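Local coordinates for protein arginyl-tRNA synthetase, putative (Plasmodium falciparum, PDB 5JLD) that probably catalyses the ATP-dependent attachment of L-arginine to tRNA(Arg), acting as a monomeric class I aminoacyl-tRNA synthetase, at residues I14-I17 against F18-I22; S118-I121 against N122-K125; F246-N249 against K250-S254; L353-F356 against E357-D361; S442-V445 against S446-Y450. All coordinates share one frame; numbering follows the deposited sequence.

Interaction 1 (I14-I17 against F18-I22); sequences IKTI and FQNSI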
loop_
_atom_site.group_PDB
_atom_site.type_symbol
_atom_site.label_atom_id
_atom_site.label_comp_id
_atom_site.label_asym_id
_atom_site.label_seq_id
_atom_site.Cartn_x
_atom_site.Cartn_y
_atom_site.Cartn_z
ATOM N N ILE A 14 12.505 8.152 -19.784
ATOM C CA ILE A 14 13.710 7.508 -20.302
ATOM C C ILE A 14 13.371 6.252 -21.119
ATOM O O ILE A 14 13.966 6.005 -22.197
ATOM C CB ILE A 14 14.660 7.150 -19.164
ATOM C CG1 ILE A 14 15.281 8.426 -18.573
ATOM C CG2 ILE A 14 15.709 6.186 -19.647
ATOM C CD1 ILE A 14 16.326 8.170 -17.467
ATOM N N LYS A 15 12.400 5.483 -20.617
ATOM C CA LYS A 15 11.913 4.307 -21.343
ATOM C C LYS A 15 11.476 4.710 -22.735
ATOM O O LYS A 15 11.832 4.055 -23.714
ATOM C CB LYS A 15 10.749 3.616 -20.610
ATOM C CG LYS A 15 10.328 2.312 -21.270
ATOM C CD LYS A 15 9.011 1.766 -20.714
ATOM C CE LYS A 15 8.385 0.757 -21.690
ATOM N NZ LYS A 15 8.280 1.305 -23.090
ATOM N N THR A 16 10.715 5.798 -22.822
ATOM C CA THR A 16 10.278 6.302 -24.125
ATOM C C THR A 16 11.468 6.720 -25.015
ATOM O O THR A 16 11.535 6.350 -26.195
ATOM C CB THR A 16 9.322 7.496 -23.971
ATOM O OG1 THR A 16 8.131 7.057 -23.311
ATOM C CG2 THR A 16 8.956 8.075 -25.348
ATOM N N ILE A 17 12.407 7.480 -24.458
ATOM C CA ILE A 17 13.595 7.855 -25.246
ATOM C C ILE A 17 14.318 6.619 -25.865
ATOM O O ILE A 17 14.618 6.565 -27.090
ATOM C CB ILE A 17 14.558 8.692 -24.377
ATOM C CG1 ILE A 17 13.926 10.066 -24.102
ATOM C CG2 ILE A 17 15.985 8.804 -25.018
ATOM C CD1 ILE A 17 14.623 10.856 -23.034
ATOM N N PHE A 18 14.530 5.596 -25.044
ATOM C CA PHE A 18 15.173 4.383 -25.551
ATOM C C PHE A 18 14.313 3.627 -26.567
ATOM O O PHE A 18 14.829 3.124 -27.572
ATOM C CB PHE A 18 15.553 3.454 -24.401
ATOM C CG PHE A 18 16.852 3.819 -23.756
ATOM C CD1 PHE A 18 18.049 3.293 -24.234
ATOM C CD2 PHE A 18 16.886 4.719 -22.691
ATOM C CE1 PHE A 18 19.256 3.642 -23.645
ATOM C CE2 PHE A 18 18.095 5.077 -22.101
ATOM C CZ PHE A 18 19.281 4.533 -22.576
ATOM N N GLN A 19 13.008 3.550 -26.303
ATOM C CA GLN A 19 12.061 2.908 -27.216
ATOM C C GLN A 19 12.133 3.543 -28.600
ATOM O O GLN A 19 12.190 2.841 -29.626
ATOM C CB GLN A 19 10.619 2.998 -26.667
ATOM C CG GLN A 19 9.598 2.187 -27.462
ATOM C CD GLN A 19 9.879 0.700 -27.419
ATOM O OE1 GLN A 19 9.802 0.072 -26.362
ATOM N NE2 GLN A 19 10.224 0.127 -28.570
ATOM N N ASN A 20 12.146 4.872 -28.633
ATOM C CA ASN A 20 12.215 5.550 -29.926
ATOM C C ASN A 20 13.557 5.257 -30.599
ATOM O O ASN A 20 13.597 4.993 -31.813
ATOM C CB ASN A 20 12.010 7.064 -29.789
ATOM C CG ASN A 20 10.604 7.431 -29.255
ATOM O OD1 ASN A 20 9.715 6.581 -29.168
ATOM N ND2 ASN A 20 10.414 8.703 -28.915
ATOM N N SER A 21 14.654 5.281 -29.830
ATOM C CA SER A 21 15.943 4.969 -30.485
ATOM C C SER A 21 16.003 3.541 -31.051
ATOM O O SER A 21 16.509 3.321 -32.145
ATOM C CB SER A 21 17.113 5.161 -29.539
ATOM O OG SER A 21 18.313 4.922 -30.240
ATOM N N ILE A 22 15.473 2.586 -30.301
ATOM C CA ILE A 22 15.420 1.194 -30.719
ATOM C C ILE A 22 14.604 1.053 -31.992
ATOM O O ILE A 22 15.044 0.411 -32.950
ATOM C CB ILE A 22 14.806 0.292 -29.611
ATOM C CG1 ILE A 22 15.814 0.071 -28.472
ATOM C CG2 ILE A 22 14.376 -1.047 -30.191
ATOM C CD1 ILE A 22 15.173 -0.505 -27.206
#
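The edge of the Phe18 ring faces Ile14, one helical turn earlier. Carbonyl oxygen Ile14 O lies near the ring plane, 3.2 Å from Phe18 CD2. The methyl Ile14 CG2 meets the same border and is 3.6 Å from both Phe18 CD2 and Phe18 CE2. Since chi1 of Phe18 (-83°) turns CG away from its own carbonyl carbon and back beside the backbone N, the ring runs alongside Ile14 and both side chains point the same way. Phe18 N also donates to Ile14 O at 2.9 Å, which leaves that oxygen held by the amide while it rests against the ring edge. The second flat group, the amide of Asn20, stands beside Thr16, with ND2 3.9 Å from Thr16 CG2; the hydroxyl of Thr16 bonds instead to Lys12 O.

Lys15 and Gln19 also run in parallel, but Lys15 NZ stays 3.8 Å from Gln19 OE1, and the amide of Gln19 is engaged elsewhere. Its OE1 accepts from Ala33 N and its NE2 donates to Glu31 O, two bonds to main-chain atoms that hold the amide's rotation against the loop before strand 35-37. Farther along, Ser21 OG bonds to Ile73 O.

Ile14 and Phe18 belong to the buried side of helix 10-25, reaching Tyr45, Cys47, Ile93 and Val95, while Thr16 and Asn20 occupy the exposed flank. This amphipathic pattern is that of a helix laid against a four-stranded antiparallel sheet, here in the N-terminal domain of an arginyl-tRNA synthetase.

Interaction 2 (S118-I121 against N122-K125); sequences SINI and NDIK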
loop_
_atom_site.group_PDB
_atom_site.type_symbol
_atom_site.label_atom_id
_atom_site.label_comp_id
_atom_site.label_asym_id
_atom_site.label_seq_id
_atom_site.Cartn_x
_atom_site.Cartn_y
_atom_site.Cartn_z
ATOM N N SER A 118 3.153 16.823 -6.099
ATOM C CA SER A 118 1.923 16.323 -6.711
ATOM C C SER A 118 2.248 15.400 -7.871
ATOM O O SER A 118 3.270 15.567 -8.547
ATOM C CB SER A 118 1.057 17.476 -7.212
ATOM O OG SER A 118 1.125 18.572 -6.321
ATOM N N ILE A 119 1.376 14.428 -8.106
ATOM C CA ILE A 119 1.608 13.442 -9.150
ATOM C C ILE A 119 0.305 13.139 -9.862
ATOM O O ILE A 119 -0.642 12.636 -9.258
ATOM C CB ILE A 119 2.194 12.122 -8.587
ATOM C CG1 ILE A 119 3.617 12.308 -8.082
ATOM C CG2 ILE A 119 2.155 10.992 -9.641
ATOM C CD1 ILE A 119 4.173 11.018 -7.406
ATOM N N ASN A 120 0.251 13.449 -11.147
ATOM C CA ASN A 120 -0.902 13.084 -11.930
ATOM C C ASN A 120 -0.845 11.624 -12.329
ATOM O O ASN A 120 0.096 11.192 -12.996
ATOM C CB ASN A 120 -1.007 13.948 -13.177
ATOM C CG ASN A 120 -2.375 13.856 -13.807
ATOM O OD1 ASN A 120 -2.772 12.791 -14.289
ATOM N ND2 ASN A 120 -3.120 14.963 -13.778
ATOM N N ILE A 121 -1.859 10.858 -11.950
ATOM C CA ILE A 121 -1.853 9.427 -12.237
ATOM C C ILE A 121 -1.754 9.093 -13.742
ATOM O O ILE A 121 -1.212 8.042 -14.116
ATOM C CB ILE A 121 -3.102 8.743 -11.634
ATOM C CG1 ILE A 121 -2.940 7.211 -11.645
ATOM C CG2 ILE A 121 -4.393 9.209 -12.343
ATOM C CD1 ILE A 121 -3.956 6.472 -10.734
ATOM N N ASN A 122 -2.256 9.986 -14.598
ATOM C CA ASN A 122 -2.139 9.820 -16.047
ATOM C C ASN A 122 -0.668 9.612 -16.481
ATOM O O ASN A 122 -0.373 8.894 -17.447
ATOM C CB ASN A 122 -2.743 11.035 -16.767
ATOM C CG ASN A 122 -4.284 11.088 -16.665
ATOM O OD1 ASN A 122 -4.946 10.060 -16.509
ATOM N ND2 ASN A 122 -4.845 12.297 -16.732
ATOM N N ASP A 123 0.252 10.216 -15.738
ATOM C CA ASP A 123 1.670 10.148 -16.078
ATOM C C ASP A 123 2.359 8.907 -15.525
ATOM O O ASP A 123 3.530 8.677 -15.837
ATOM C CB ASP A 123 2.397 11.391 -15.568
ATOM C CG ASP A 123 1.894 12.654 -16.199
ATOM O OD1 ASP A 123 1.594 12.637 -17.412
ATOM O OD2 ASP A 123 1.791 13.669 -15.480
ATOM N N ILE A 124 1.675 8.106 -14.707
ATOM C CA ILE A 124 2.362 6.916 -14.184
ATOM C C ILE A 124 1.662 5.622 -14.578
ATOM O O ILE A 124 1.872 4.575 -13.969
ATOM C CB ILE A 124 2.514 6.958 -12.660
ATOM C CG1 ILE A 124 1.158 7.180 -11.978
ATOM C CG2 ILE A 124 3.512 8.040 -12.249
ATOM C CD1 ILE A 124 1.227 6.954 -10.481
ATOM N N LYS A 125 0.832 5.706 -15.609
ATOM C CA LYS A 125 0.054 4.559 -16.052
ATOM C C LYS A 125 -0.060 4.574 -17.563
ATOM O O LYS A 125 0.299 5.561 -18.221
ATOM C CB LYS A 125 -1.347 4.560 -15.418
ATOM C CG LYS A 125 -2.290 5.668 -15.927
ATOM C CD LYS A 125 -3.657 5.583 -15.234
ATOM C CE LYS A 125 -4.613 6.659 -15.718
ATOM N NZ LYS A 125 -4.951 6.518 -17.178
HETATM O O HOH W 1 2.289 13.916 -12.838
#
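Asn120 takes part in most of the polar contacts with the residues that follow it. Its side-chain oxygen OD1 accepts from Asn122 N at 2.9 Å, with the donor in the plane of the amide, and so closes an Asx turn. With CG anti to the backbone N (chi1 -164°), the amide is brought over the start of the turn. Its main-chain oxygen Asn120 O accepts from Asp123 N, also at 2.9 Å, although this donor sits above the carbonyl plane. Ile121 O then receives Ile124 N in the same i to i+3 pattern, with the donor 62° out of the plane. These two successive i to i+3 bonds define a short 3-10 turn, which lies in the loop between strands 114-115 and 133-137 of the catalytic domain.

One water adds an indirect link: it accepts from Asn120 N at 2.7 Å and donates to Asp123 OD2 at the same distance, tying the acid back to the residue that opens the turn.

Apolar contacts complete the turn. Ile119 and Ile124 cross nearly at right angles, their CG2 methyls 4.2 Å apart, and both rest on Phe526 of helix 522-532. Ile121 CG1 approaches Ile124 CG1 at 4.1 Å. The methylene chain of Lys125 crosses Ile121, its CD 4.0 Å from Ile121 CG1; its CG also lies 3.2 Å from Ile121 O, while the ammonium group continues on to Glu129 O.

Interaction 3 (F246-N249 against K250-S254); sequences FVWN and KLCES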
loop_
_atom_site.group_PDB
_atom_site.type_symbol
_atom_site.label_atom_id
_atom_site.label_comp_id
_atom_site.label_asym_id
_atom_site.label_seq_id
_atom_site.Cartn_x
_atom_site.Cartn_y
_atom_site.Cartn_z
ATOM N N PHE A 246 -32.691 -8.719 16.464
ATOM C CA PHE A 246 -32.402 -7.800 17.563
ATOM C C PHE A 246 -31.062 -8.152 18.229
ATOM O O PHE A 246 -30.158 -7.300 18.369
ATOM C CB PHE A 246 -33.547 -7.841 18.591
ATOM C CG PHE A 246 -33.384 -6.878 19.731
ATOM C CD1 PHE A 246 -33.716 -5.540 19.578
ATOM C CD2 PHE A 246 -32.906 -7.312 20.957
ATOM C CE1 PHE A 246 -33.569 -4.650 20.625
ATOM C CE2 PHE A 246 -32.754 -6.425 22.013
ATOM C CZ PHE A 246 -33.087 -5.091 21.848
ATOM N N VAL A 247 -30.939 -9.426 18.596
ATOM C CA VAL A 247 -29.772 -9.934 19.316
ATOM C C VAL A 247 -28.504 -9.879 18.457
ATOM O O VAL A 247 -27.477 -9.356 18.890
ATOM C CB VAL A 247 -30.021 -11.384 19.809
ATOM C CG1 VAL A 247 -28.744 -11.996 20.373
ATOM C CG2 VAL A 247 -31.147 -11.403 20.847
ATOM N N TRP A 248 -28.594 -10.421 17.246
ATOM C CA TRP A 248 -27.544 -10.315 16.242
ATOM C C TRP A 248 -27.044 -8.885 16.111
ATOM O O TRP A 248 -25.837 -8.617 16.160
ATOM C CB TRP A 248 -28.063 -10.817 14.887
ATOM C CG TRP A 248 -27.188 -10.470 13.744
ATOM C CD1 TRP A 248 -26.001 -11.066 13.410
ATOM C CD2 TRP A 248 -27.413 -9.438 12.767
ATOM N NE1 TRP A 248 -25.478 -10.468 12.276
ATOM C CE2 TRP A 248 -26.320 -9.465 11.870
ATOM C CE3 TRP A 248 -28.431 -8.495 12.563
ATOM C CZ2 TRP A 248 -26.219 -8.586 10.784
ATOM C CZ3 TRP A 248 -28.326 -7.617 11.481
ATOM C CH2 TRP A 248 -27.227 -7.674 10.609
ATOM N N ASN A 249 -27.981 -7.960 15.961
ATOM C CA ASN A 249 -27.626 -6.563 15.788
ATOM C C ASN A 249 -26.889 -6.016 17.015
ATOM O O ASN A 249 -25.922 -5.249 16.877
ATOM C CB ASN A 249 -28.875 -5.741 15.485
ATOM C CG ASN A 249 -28.569 -4.503 14.688
ATOM O OD1 ASN A 249 -28.438 -3.412 15.242
ATOM N ND2 ASN A 249 -28.423 -4.664 13.377
ATOM N N LYS A 250 -27.319 -6.441 18.205
ATOM C CA LYS A 250 -26.613 -6.085 19.443
ATOM C C LYS A 250 -25.169 -6.612 19.492
ATOM O O LYS A 250 -24.237 -5.903 19.915
ATOM C CB LYS A 250 -27.383 -6.606 20.670
ATOM C CG LYS A 250 -28.677 -5.870 20.973
ATOM C CD LYS A 250 -28.453 -4.366 21.057
ATOM C CE LYS A 250 -29.753 -3.605 20.822
ATOM N NZ LYS A 250 -30.329 -3.909 19.475
ATOM N N LEU A 251 -24.991 -7.860 19.064
ATOM C CA LEU A 251 -23.666 -8.492 19.026
ATOM C C LEU A 251 -22.716 -7.762 18.067
ATOM O O LEU A 251 -21.578 -7.408 18.420
ATOM C CB LEU A 251 -23.793 -9.964 18.612
ATOM C CG LEU A 251 -24.088 -11.022 19.691
ATOM C CD1 LEU A 251 -25.111 -10.532 20.696
ATOM C CD2 LEU A 251 -24.589 -12.312 19.047
ATOM N N CYS A 252 -23.205 -7.555 16.848
ATOM C CA CYS A 252 -22.470 -6.841 15.831
ATOM C C CYS A 252 -22.093 -5.463 16.346
ATOM O O CYS A 252 -20.950 -5.041 16.209
ATOM C CB CYS A 252 -23.291 -6.740 14.549
ATOM S SG CYS A 252 -23.540 -8.334 13.733
ATOM N N GLU A 253 -23.036 -4.774 16.979
ATOM C CA GLU A 253 -22.733 -3.430 17.462
ATOM C C GLU A 253 -21.625 -3.446 18.511
ATOM O O GLU A 253 -20.665 -2.656 18.427
ATOM C CB GLU A 253 -23.987 -2.766 18.013
ATOM C CG GLU A 253 -24.907 -2.275 16.914
ATOM C CD GLU A 253 -26.243 -1.799 17.430
ATOM O OE1 GLU A 253 -26.516 -1.967 18.639
ATOM O OE2 GLU A 253 -27.019 -1.252 16.619
ATOM N N SER A 254 -21.740 -4.360 19.475
ATOM C CA SER A 254 -20.703 -4.490 20.507
ATOM C C SER A 254 -19.297 -4.766 19.937
ATOM O O SER A 254 -18.296 -4.050 20.253
ATOM C CB SER A 254 -21.088 -5.600 21.493
ATOM O OG SER A 254 -19.935 -6.234 22.022
#
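From Phe246 to Glu253 the chain is regular alpha helix, with Lys250 N bonded to Phe246 O, Leu251 N to Val247 O, Cys252 N to Trp248 O and Glu253 N to Asn249 O. Lys250 doubles back by one turn to reach Phe246: bends at chi2 (-52°) and chi4 (-60°) carry its ammonium group over one face of the ring. NZ lies 3.8 Å from the centroid of the Phe246 ring, 23° off the normal, a cation-pi contact. The neighbouring CE of Lys250 adds an off-centre CH-pi contact over the same ring.

Trp248 and Cys252 form a second i to i+4 pair, a sulfur-aromatic contact in which Cys252 SG lies over one face of the indole, toward the rim, 3.6 Å from the centroid of the five-membered ring of Trp248. The indole is held in place from outside, as NE1 donates to Asp180 O and the rings of Trp181 and Phe185 meet Trp248 edge-to-face. Phe185 begins helix 185-194, beside which helix 242-265 packs in the catalytic domain; Asp180 and Trp181 lie just before it. Val247 and Leu251 supply the apolar part of that interface, lying side by side with Val247 CG1 3.9 Å from Leu251 CD1, and both touch Ile192.

Interaction 4 (L353-F356 against E357-D361); sequences LTHF and ETIFD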
loop_
_atom_site.group_PDB
_atom_site.type_symbol
_atom_site.label_atom_id
_atom_site.label_comp_id
_atom_site.label_asym_id
_atom_site.label_seq_id
_atom_site.Cartn_x
_atom_site.Cartn_y
_atom_site.Cartn_z
ATOM N N LEU A 353 -4.764 -16.654 -1.835
ATOM C CA LEU A 353 -4.461 -16.232 -3.219
ATOM C C LEU A 353 -5.232 -16.998 -4.291
ATOM O O LEU A 353 -5.982 -16.409 -5.068
ATOM C CB LEU A 353 -2.957 -16.371 -3.505
ATOM C CG LEU A 353 -2.480 -16.196 -4.959
ATOM C CD1 LEU A 353 -2.964 -14.871 -5.599
ATOM C CD2 LEU A 353 -0.940 -16.315 -5.044
ATOM N N THR A 354 -5.028 -18.313 -4.314
ATOM C CA THR A 354 -5.671 -19.200 -5.271
ATOM C C THR A 354 -7.180 -18.970 -5.274
ATOM O O THR A 354 -7.791 -18.730 -6.339
ATOM C CB THR A 354 -5.351 -20.676 -4.938
ATOM O OG1 THR A 354 -3.935 -20.828 -4.781
ATOM C CG2 THR A 354 -5.862 -21.611 -6.016
ATOM N N HIS A 355 -7.756 -18.971 -4.071
ATOM C CA HIS A 355 -9.186 -18.722 -3.904
ATOM C C HIS A 355 -9.572 -17.479 -4.685
ATOM O O HIS A 355 -10.436 -17.548 -5.574
ATOM C CB HIS A 355 -9.528 -18.581 -2.420
ATOM C CG HIS A 355 -10.914 -18.095 -2.157
ATOM N ND1 HIS A 355 -12.018 -18.924 -2.195
ATOM C CD2 HIS A 355 -11.376 -16.860 -1.850
ATOM C CE1 HIS A 355 -13.098 -18.215 -1.921
ATOM N NE2 HIS A 355 -12.736 -16.965 -1.699
ATOM N N PHE A 356 -8.869 -16.365 -4.451
ATOM C CA PHE A 356 -9.321 -15.129 -5.099
ATOM C C PHE A 356 -9.011 -15.163 -6.593
ATOM O O PHE A 356 -9.794 -14.641 -7.409
ATOM C CB PHE A 356 -8.740 -13.877 -4.417
ATOM C CG PHE A 356 -9.459 -13.527 -3.148
ATOM C CD1 PHE A 356 -10.715 -12.912 -3.196
ATOM C CD2 PHE A 356 -8.929 -13.874 -1.912
ATOM C CE1 PHE A 356 -11.418 -12.618 -2.027
ATOM C CE2 PHE A 356 -9.626 -13.592 -0.730
ATOM C CZ PHE A 356 -10.872 -12.959 -0.786
ATOM N N GLU A 357 -7.929 -15.837 -6.963
ATOM C CA GLU A 357 -7.625 -15.963 -8.377
ATOM C C GLU A 357 -8.766 -16.754 -9.019
ATOM O O GLU A 357 -9.255 -16.392 -10.102
ATOM C CB GLU A 357 -6.257 -16.628 -8.599
ATOM C CG GLU A 357 -5.104 -15.667 -8.367
ATOM C CD GLU A 357 -3.777 -16.169 -8.907
ATOM O OE1 GLU A 357 -3.426 -17.338 -8.639
ATOM O OE2 GLU A 357 -3.092 -15.390 -9.609
ATOM N N THR A 358 -9.248 -17.768 -8.302
ATOM C CA THR A 358 -10.348 -18.575 -8.848
ATOM C C THR A 358 -11.605 -17.711 -8.967
ATOM O O THR A 358 -12.415 -17.894 -9.875
ATOM C CB THR A 358 -10.673 -19.816 -7.997
ATOM O OG1 THR A 358 -9.485 -20.586 -7.765
ATOM C CG2 THR A 358 -11.700 -20.690 -8.711
ATOM N N ILE A 359 -11.758 -16.746 -8.067
ATOM C CA ILE A 359 -12.915 -15.871 -8.185
ATOM C C ILE A 359 -12.742 -14.970 -9.406
ATOM O O ILE A 359 -13.697 -14.777 -10.178
ATOM C CB ILE A 359 -13.135 -15.050 -6.902
ATOM C CG1 ILE A 359 -13.706 -15.971 -5.812
ATOM C CG2 ILE A 359 -14.109 -13.875 -7.158
ATOM C CD1 ILE A 359 -13.501 -15.471 -4.413
ATOM N N PHE A 360 -11.517 -14.476 -9.626
ATOM C CA PHE A 360 -11.322 -13.480 -10.685
ATOM C C PHE A 360 -11.596 -14.152 -12.027
ATOM O O PHE A 360 -12.315 -13.618 -12.877
ATOM C CB PHE A 360 -9.911 -12.894 -10.653
ATOM C CG PHE A 360 -9.598 -12.112 -9.406
ATOM C CD1 PHE A 360 -10.618 -11.676 -8.552
ATOM C CD2 PHE A 360 -8.275 -11.806 -9.088
ATOM C CE1 PHE A 360 -10.321 -10.963 -7.395
ATOM C CE2 PHE A 360 -7.965 -11.082 -7.939
ATOM C CZ PHE A 360 -8.989 -10.654 -7.092
ATOM N N ASP A 361 -11.028 -15.350 -12.179
ATOM C CA ASP A 361 -11.271 -16.194 -13.340
ATOM C C ASP A 361 -12.776 -16.373 -13.630
ATOM O O ASP A 361 -13.188 -16.366 -14.792
ATOM C CB ASP A 361 -10.590 -17.556 -13.138
ATOM C CG ASP A 361 -10.687 -18.449 -14.363
ATOM O OD1 ASP A 361 -10.020 -18.153 -15.379
ATOM O OD2 ASP A 361 -11.435 -19.452 -14.308
#
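Leu353 and Glu357 meet one turn apart on helix 353-364, the crossover helix of a beta-alpha-beta unit between parallel strands 343-349 and 374-380 of the catalytic domain. Leu353 CD1 lies 3.6 Å from both CG and CD of Glu357, against the stem and the carboxylate carbon alike. Ile359 CD1 reaches His355 NE2 at 3.2 Å, approaching the imidazole obliquely, and comes within 4.0 Å of Phe356 CD1. Phe356 O stands over one face of the Phe360 ring, 3.2 Å above its plane and toward the rim, while accepting the amide hydrogen of Phe360.

The next shell helps to position these groups. His355 NE2 bonds to Asp328 OD2 on helix 326-337, which helps to set the rotation of the imidazole, and Phe356 meets the ring of Tyr346 on strand 343-349. Leu332 lies against both Ile359 and Phe360; on strand 374-380, Leu375 also touches Phe360 and His377 touches Leu353. Phe309, in a loop, touches Glu357 and Thr358.

Within the helix itself Thr354 O is gripped twice: Thr358 N donates to it, and Thr358 OG1 donates at 2.9 Å from a position 52° out of the plane of the Thr354 carbonyl.

Interaction 5 (S442-V445 against S446-Y450); sequences SLCV and SAIKY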
loop_
_atom_site.group_PDB
_atom_site.type_symbol
_atom_site.label_atom_id
_atom_site.label_comp_id
_atom_site.label_asym_id
_atom_site.label_seq_id
_atom_site.Cartn_x
_atom_site.Cartn_y
_atom_site.Cartn_z
ATOM N N SER A 442 1.998 7.736 19.754
ATOM C CA SER A 442 2.248 8.086 18.360
ATOM C C SER A 442 3.517 7.390 17.866
ATOM O O SER A 442 3.518 6.751 16.808
ATOM C CB SER A 442 2.360 9.602 18.203
ATOM O OG SER A 442 2.094 9.992 16.870
ATOM N N LEU A 443 4.585 7.493 18.656
ATOM C CA LEU A 443 5.861 6.850 18.335
ATOM C C LEU A 443 5.711 5.338 18.141
ATOM O O LEU A 443 6.184 4.786 17.147
ATOM C CB LEU A 443 6.893 7.136 19.432
ATOM C CG LEU A 443 7.318 8.598 19.598
ATOM C CD1 LEU A 443 8.356 8.759 20.710
ATOM C CD2 LEU A 443 7.833 9.178 18.276
ATOM N N CYS A 444 5.056 4.684 19.097
ATOM C CA CYS A 444 4.782 3.252 19.030
ATOM C C CYS A 444 4.010 2.838 17.785
ATOM O O CYS A 444 4.406 1.923 17.062
ATOM C CB CYS A 444 3.983 2.808 20.258
ATOM S SG CYS A 444 3.370 1.114 20.087
ATOM N N VAL A 445 2.886 3.505 17.557
ATOM C CA VAL A 445 2.027 3.204 16.414
ATOM C C VAL A 445 2.791 3.353 15.101
ATOM O O VAL A 445 2.777 2.456 14.237
ATOM C CB VAL A 445 0.784 4.113 16.428
ATOM C CG1 VAL A 445 0.015 4.003 15.123
ATOM C CG2 VAL A 445 -0.103 3.754 17.626
ATOM N N SER A 446 3.487 4.478 14.976
ATOM C CA SER A 446 4.332 4.739 13.806
ATOM C C SER A 446 5.385 3.648 13.608
ATOM O O SER A 446 5.618 3.190 12.478
ATOM C CB SER A 446 5.008 6.102 13.938
ATOM O OG SER A 446 4.084 7.154 13.728
ATOM N N ALA A 447 5.992 3.227 14.716
ATOM C CA ALA A 447 7.028 2.203 14.711
ATOM C C ALA A 447 6.493 0.869 14.219
ATOM O O ALA A 447 7.094 0.232 13.356
ATOM C CB ALA A 447 7.636 2.049 16.109
ATOM N N ILE A 448 5.370 0.444 14.783
ATOM C CA ILE A 448 4.683 -0.773 14.349
ATOM C C ILE A 448 4.394 -0.736 12.853
ATOM O O ILE A 448 4.688 -1.708 12.109
ATOM C CB ILE A 448 3.346 -0.976 15.132
ATOM C CG1 ILE A 448 3.620 -1.383 16.584
ATOM C CG2 ILE A 448 2.448 -2.003 14.445
ATOM C CD1 ILE A 448 2.355 -1.679 17.397
ATOM N N LYS A 449 3.822 0.386 12.405
ATOM C CA LYS A 449 3.439 0.495 10.992
ATOM C C LYS A 449 4.648 0.386 10.080
ATOM O O LYS A 449 4.611 -0.375 9.101
ATOM C CB LYS A 449 2.681 1.801 10.713
ATOM C CG LYS A 449 1.287 1.854 11.357
ATOM C CD LYS A 449 0.496 3.042 10.854
ATOM C CE LYS A 449 -0.850 3.204 11.573
ATOM N NZ LYS A 449 -1.615 4.324 10.929
ATOM N N TYR A 450 5.711 1.139 10.390
ATOM C CA TYR A 450 6.926 1.092 9.565
ATOM C C TYR A 450 7.561 -0.288 9.560
ATOM O O TYR A 450 7.926 -0.799 8.501
ATOM C CB TYR A 450 7.990 2.103 10.026
ATOM C CG TYR A 450 9.215 2.053 9.134
ATOM C CD1 TYR A 450 9.211 2.679 7.888
ATOM C CD2 TYR A 450 10.365 1.367 9.524
ATOM C CE1 TYR A 450 10.309 2.634 7.058
ATOM C CE2 TYR A 450 11.482 1.315 8.699
ATOM C CZ TYR A 450 11.448 1.955 7.468
ATOM O OH TYR A 450 12.538 1.911 6.633
HETATM O O HOH W 2 4.732 9.232 15.172
#
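Val445 and Lys449 run side by side and point the same way. The side chains meet through carbon, Val445 CG1 3.7 Å from Lys449 CE; nearer the backbone, Lys449 CG passes 3.3 Å from Val445 O. With CG anti to its own carbonyl carbon (chi1 -69°) and every later torsion extended, the lysine carries its ammonium group on to Leu266 O and Gly586 O. These two backbone carbonyls accept from it, which probably offsets the cost of burying its charge.

One water lies between the hydroxyls of Ser442 and Ser446, whose backbones are already joined by Ser446 N to Ser442 O. The water is 3.2 Å from Ser442 OG and 2.6 Å from Ser446 OG, and Ser446 OG also bonds to Lys588 N in a loop near the C-terminus.

Cys444 and Ile448 form the apolar pair on another side of the helix, with Cys444 SG 4.0 Å from Ile448 CD1. Ile448 CG1 lies 3.4 Å from Cys444 O, the same carbonyl that accepts Ile448 N. Ala447 keeps its methyl 3.3 Å from Leu443 O.

Helix 436-453 lies in the sequence range of the class I catalytic domain and packs among three other helices and the C-terminal loop: Cys444 and Ile448 meet Ile405 of helix 401-420, while Leu443 and Ala447 meet Ile477 of helix 476-492 and Tyr450 reaches helix 536-556, both in the DALR anticodon-binding range.

Four contacts are i to i+4 pairs within single alpha helices; interaction 2 combines two i to i+3 backbone bonds with an Asx turn and a water bridge. Interaction 5 is the most buried and combines apolar contacts with buried polar links, whereas interactions 1, 3 and 4 have one flank against neighbouring elements and another nearer solvent. Aromatic chemistry differs: a ring edge in interaction 1, cation and sulfur over faces in interaction 3, a carbonyl over a face in interaction 4. Interaction 1 belongs to the N-terminal domain, its centre about 60 Å from that of interaction 3; interactions 2 to 5 fall in the sequence range of the catalytic domain, interaction 5 at its contact with the anticodon-binding helices.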